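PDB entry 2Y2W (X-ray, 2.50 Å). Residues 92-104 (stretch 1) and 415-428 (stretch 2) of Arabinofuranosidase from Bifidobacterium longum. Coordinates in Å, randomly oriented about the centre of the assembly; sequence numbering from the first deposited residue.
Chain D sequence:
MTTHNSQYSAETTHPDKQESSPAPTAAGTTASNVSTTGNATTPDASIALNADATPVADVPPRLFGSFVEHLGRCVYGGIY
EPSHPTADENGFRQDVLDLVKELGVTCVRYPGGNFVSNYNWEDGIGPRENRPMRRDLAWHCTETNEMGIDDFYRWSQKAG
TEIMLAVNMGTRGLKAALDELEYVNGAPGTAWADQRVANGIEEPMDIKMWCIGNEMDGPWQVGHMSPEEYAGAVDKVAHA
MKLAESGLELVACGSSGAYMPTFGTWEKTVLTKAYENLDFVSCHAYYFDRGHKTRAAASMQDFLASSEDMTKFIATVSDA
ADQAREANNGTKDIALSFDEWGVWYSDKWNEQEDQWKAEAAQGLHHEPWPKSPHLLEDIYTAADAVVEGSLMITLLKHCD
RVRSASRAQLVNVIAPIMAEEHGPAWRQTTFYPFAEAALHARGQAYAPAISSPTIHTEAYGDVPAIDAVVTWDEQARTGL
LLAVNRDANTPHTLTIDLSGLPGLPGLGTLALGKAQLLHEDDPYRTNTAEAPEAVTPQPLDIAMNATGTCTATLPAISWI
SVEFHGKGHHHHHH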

# COMPACT_ATOMS: atom_id res chain seq x y z
N PHE D 92 23.12 4.23 -30.29
CA PHE D 92 23.47 5.43 -29.54
C PHE D 92 24.22 6.42 -30.43
O PHE D 92 25.12 6.02 -31.17
CB PHE D 92 24.31 5.12 -28.30
CG PHE D 92 23.73 4.05 -27.41
CD1 PHE D 92 22.39 4.09 -27.01
CD2 PHE D 92 24.53 3.01 -26.94
CE1 PHE D 92 21.86 3.11 -26.19
CE2 PHE D 92 24.00 2.02 -26.11
CZ PHE D 92 22.67 2.07 -25.74
N ARG D 93 23.84 7.69 -30.35
CA ARG D 93 24.50 8.74 -31.12
C ARG D 93 25.90 9.00 -30.59
O ARG D 93 26.08 9.31 -29.42
CB ARG D 93 23.68 10.03 -31.07
CG ARG D 93 22.54 10.09 -32.07
CD ARG D 93 21.72 11.37 -31.93
NE ARG D 93 22.44 12.55 -32.41
CZ ARG D 93 21.85 13.69 -32.78
NH1 ARG D 93 20.53 13.82 -32.75
NH2 ARG D 93 22.60 14.70 -33.21
N GLN D 94 26.89 8.86 -31.47
CA GLN D 94 28.29 9.06 -31.08
C GLN D 94 28.62 10.53 -30.89
O GLN D 94 29.41 10.88 -30.01
CB GLN D 94 29.25 8.41 -32.09
CG GLN D 94 30.69 8.26 -31.58
CD GLN D 94 30.80 7.44 -30.30
OE1 GLN D 94 30.41 6.28 -30.24
NE2 GLN D 94 31.34 8.06 -29.25
N ASP D 95 28.02 11.40 -31.70
CA ASP D 95 28.25 12.84 -31.58
C ASP D 95 27.81 13.37 -30.22
O ASP D 95 28.44 14.27 -29.65
CB ASP D 95 27.61 13.63 -32.74
CG ASP D 95 26.10 13.41 -32.85
OD1 ASP D 95 25.53 12.59 -32.09
OD2 ASP D 95 25.48 14.06 -33.72
N VAL D 96 26.73 12.80 -29.69
CA VAL D 96 26.22 13.14 -28.37
C VAL D 96 27.16 12.59 -27.30
O VAL D 96 27.53 13.31 -26.36
CB VAL D 96 24.76 12.64 -28.17
CG1 VAL D 96 24.34 12.71 -26.71
CG2 VAL D 96 23.81 13.44 -29.04
N LEU D 97 27.56 11.33 -27.45
CA LEU D 97 28.55 10.70 -26.56
C LEU D 97 29.87 11.47 -26.50
O LEU D 97 30.44 11.63 -25.41
CB LEU D 97 28.81 9.25 -26.99
CG LEU D 97 27.92 8.14 -26.44
CD1 LEU D 97 28.10 6.87 -27.25
CD2 LEU D 97 28.22 7.88 -24.96
N ASP D 98 30.34 11.95 -27.65
CA ASP D 98 31.56 12.75 -27.73
C ASP D 98 31.46 14.02 -26.90
O ASP D 98 32.42 14.40 -26.21
CB ASP D 98 31.90 13.09 -29.19
CG ASP D 98 32.41 11.89 -29.98
OD1 ASP D 98 32.87 10.90 -29.37
OD2 ASP D 98 32.36 11.95 -31.23
N LEU D 99 30.30 14.68 -26.95
CA LEU D 99 30.06 15.89 -26.16
C LEU D 99 29.84 15.62 -24.67
O LEU D 99 30.06 16.51 -23.85
CB LEU D 99 28.89 16.70 -26.74
CG LEU D 99 29.09 17.38 -28.10
CD1 LEU D 99 27.82 18.10 -28.52
CD2 LEU D 99 30.26 18.34 -28.08
N VAL D 100 29.42 14.41 -24.33
CA VAL D 100 29.27 14.01 -22.93
C VAL D 100 30.65 13.85 -22.30
O VAL D 100 30.89 14.31 -21.18
CB VAL D 100 28.44 12.70 -22.77
CG1 VAL D 100 28.50 12.17 -21.34
CG2 VAL D 100 26.99 12.94 -23.18
N LYS D 101 31.56 13.22 -23.04
CA LYS D 101 32.96 13.10 -22.66
C LYS D 101 33.58 14.48 -22.48
O LYS D 101 34.22 14.76 -21.47
CB LYS D 101 33.74 12.28 -23.70
CG LYS D 101 35.24 12.10 -23.43
CD LYS D 101 35.51 11.04 -22.36
CE LYS D 101 37.00 10.83 -22.15
NZ LYS D 101 37.64 11.92 -21.35
N GLU D 102 33.38 15.35 -23.48
CA GLU D 102 33.88 16.72 -23.46
C GLU D 102 33.30 17.53 -22.30
O GLU D 102 33.95 18.44 -21.79
CB GLU D 102 33.59 17.41 -24.79
CG GLU D 102 34.40 18.70 -25.01
CD GLU D 102 34.06 19.40 -26.31
OE1 GLU D 102 34.02 18.73 -27.37
OE2 GLU D 102 33.84 20.63 -26.27
N LEU D 103 32.08 17.19 -21.90
CA LEU D 103 31.41 17.88 -20.80
C LEU D 103 31.95 17.46 -19.43
O LEU D 103 31.90 18.23 -18.48
CB LEU D 103 29.89 17.66 -20.87
CG LEU D 103 28.96 18.48 -19.98
CD1 LEU D 103 29.14 19.98 -20.18
CD2 LEU D 103 27.52 18.07 -20.23
N GLY D 104 32.48 16.24 -19.35
CA GLY D 104 33.09 15.75 -18.11
C GLY D 104 32.10 15.24 -17.09
O GLY D 104 32.33 15.35 -15.88
N ALA D 415 19.20 21.45 -21.44
CA ALA D 415 20.47 20.76 -21.59
C ALA D 415 21.61 21.60 -22.16
O ALA D 415 21.38 22.50 -22.96
CB ALA D 415 20.27 19.53 -22.44
N PRO D 416 22.86 21.30 -21.75
CA PRO D 416 24.05 21.91 -22.35
C PRO D 416 24.31 21.36 -23.76
O PRO D 416 24.91 22.03 -24.59
CB PRO D 416 25.17 21.50 -21.40
CG PRO D 416 24.69 20.26 -20.74
CD PRO D 416 23.22 20.40 -20.63
N ILE D 417 23.83 20.14 -24.01
CA ILE D 417 23.96 19.50 -25.30
C ILE D 417 22.59 19.46 -25.97
O ILE D 417 21.64 18.88 -25.43
CB ILE D 417 24.52 18.07 -25.18
CG1 ILE D 417 25.82 18.05 -24.37
CG2 ILE D 417 24.72 17.46 -26.57
CD1 ILE D 417 26.24 16.67 -23.88
N MET D 418 22.50 20.08 -27.14
CA MET D 418 21.31 19.99 -27.98
C MET D 418 21.61 19.11 -29.17
O MET D 418 22.68 19.22 -29.77
CB MET D 418 20.87 21.38 -28.45
CG MET D 418 20.10 22.19 -27.41
SD MET D 418 18.45 21.54 -27.05
CE MET D 418 17.59 21.77 -28.61
N ALA D 419 20.67 18.23 -29.51
CA ALA D 419 20.85 17.30 -30.63
C ALA D 419 19.65 17.35 -31.58
O ALA D 419 18.52 17.07 -31.18
CB ALA D 419 21.08 15.89 -30.12
N GLU D 420 19.91 17.72 -32.84
CA GLU D 420 18.86 17.85 -33.85
C GLU D 420 18.60 16.56 -34.62
O GLU D 420 19.49 15.73 -34.78
CB GLU D 420 19.19 18.99 -34.82
CG GLU D 420 18.60 20.35 -34.43
CD GLU D 420 19.35 21.02 -33.30
OE1 GLU D 420 20.52 20.65 -33.05
OE2 GLU D 420 18.77 21.92 -32.65
N GLU D 421 17.36 16.41 -35.09
CA GLU D 421 16.92 15.23 -35.83
C GLU D 421 17.79 15.00 -37.06
O GLU D 421 17.92 15.88 -37.92
CB GLU D 421 15.46 15.37 -36.26
CG GLU D 421 14.45 15.58 -35.13
CD GLU D 421 13.08 16.04 -35.62
OE1 GLU D 421 12.79 15.91 -36.83
OE2 GLU D 421 12.29 16.54 -34.79
N HIS D 422 18.38 13.81 -37.13
CA HIS D 422 19.21 13.37 -38.26
C HIS D 422 20.33 14.36 -38.62
O HIS D 422 20.85 14.37 -39.74
CB HIS D 422 18.32 13.09 -39.48
CG HIS D 422 18.74 11.89 -40.27
ND1 HIS D 422 19.81 11.91 -41.14
CD2 HIS D 422 18.23 10.64 -40.34
CE1 HIS D 422 19.95 10.72 -41.70
NE2 HIS D 422 19.00 9.93 -41.23
N GLY D 423 20.70 15.19 -37.64
CA GLY D 423 21.68 16.24 -37.86
C GLY D 423 22.68 16.40 -36.73
O GLY D 423 22.96 15.45 -36.00
N PRO D 424 23.23 17.63 -36.57
CA PRO D 424 24.34 17.86 -35.66
C PRO D 424 23.95 17.93 -34.19
O PRO D 424 22.77 18.08 -33.86
CB PRO D 424 24.87 19.22 -36.12
CG PRO D 424 23.66 19.93 -36.61
CD PRO D 424 22.76 18.88 -37.19
N ALA D 425 24.94 17.81 -33.32
CA ALA D 425 24.80 18.09 -31.90
C ALA D 425 25.71 19.26 -31.57
O ALA D 425 26.84 19.34 -32.07
CB ALA D 425 25.15 16.88 -31.07
N TRP D 426 25.22 20.19 -30.75
CA TRP D 426 25.97 21.41 -30.45
C TRP D 426 25.91 21.79 -28.97
O TRP D 426 25.04 21.33 -28.23
CB TRP D 426 25.50 22.56 -31.34
CG TRP D 426 24.02 22.82 -31.32
CD1 TRP D 426 23.07 22.23 -32.11
CD2 TRP D 426 23.31 23.76 -30.49
NE1 TRP D 426 21.83 22.72 -31.82
CE2 TRP D 426 21.94 23.66 -30.83
CE3 TRP D 426 23.70 24.66 -29.50
CZ2 TRP D 426 20.96 24.44 -30.21
CZ3 TRP D 426 22.73 25.43 -28.88
CH2 TRP D 426 21.37 25.31 -29.23
N ARG D 427 26.85 22.64 -28.57
CA ARG D 427 26.98 23.08 -27.18
C ARG D 427 26.17 24.34 -26.93
O ARG D 427 26.24 25.29 -27.71
CB ARG D 427 28.44 23.36 -26.84
CG ARG D 427 29.40 22.21 -27.13
CD ARG D 427 30.82 22.73 -27.32
NE ARG D 427 31.74 21.69 -27.77
CZ ARG D 427 31.90 21.31 -29.04
NH1 ARG D 427 31.20 21.89 -30.01
NH2 ARG D 427 32.76 20.35 -29.33
N GLN D 428 25.39 24.33 -25.85
CA GLN D 428 24.69 25.53 -25.40
C GLN D 428 25.66 26.37 -24.58
O GLN D 428 26.77 25.92 -24.29
CB GLN D 428 23.46 25.17 -24.57
CG GLN D 428 22.37 24.49 -25.37
CD GLN D 428 20.99 25.05 -25.07
OE1 GLN D 428 20.75 26.24 -25.25
NE2 GLN D 428 20.08 24.19 -24.63

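Stretch 2 is a hairpin whose strands, 417-419 and 425-427, pack against helix 94-103, the first nearly antiparallel to it (176°) and the second at 22°. Pro416 opens the contact: its CG lies 3.6 Å from Leu103 CD2, at the last turn of the helix. Ile417 points toward the helix and meets three side chains, those of the neighbours Leu99 and Val100 and of Leu103 one turn further on, with CG2 3.7 Å from Leu99 CD1, and CD1 3.9 Å from Val100 CG2 and 4.1 Å from Leu103 CD2. Strand alternation turns Met418 away and brings Ala419 back, its CB 3.8 Å from Val96 CG2 and, over one face of the Arg93 guanidinium, 3.4 Å from NH1.

At the type II turn from Glu420 to Gly423, Arg93 NH1 donates to Glu420 O (3.0 Å, 141°). Gly423 O is as near to Arg93 NH2, at 2.9 Å, but the angle is too poor for a hydrogen bond. Asp95 pairs with this arginine in a salt bridge, Asp95 OD2 to Arg93 NH2 at 3.0 Å, with Arg93 NE also donating to Asp95 OD1 at 3.1 Å.

On the return strand, Ala425 CB sits 3.9 Å from Leu99 CD1. Trp426 points away; Arg427 points toward the helix and closes the contact with a two-pronged salt bridge, NE to Glu102 OE2 and NH2 to Glu102 OE1, both 2.8 Å, while Leu99 CD2 covers one guanidinium face, 3.4 Å from Arg427 NH2.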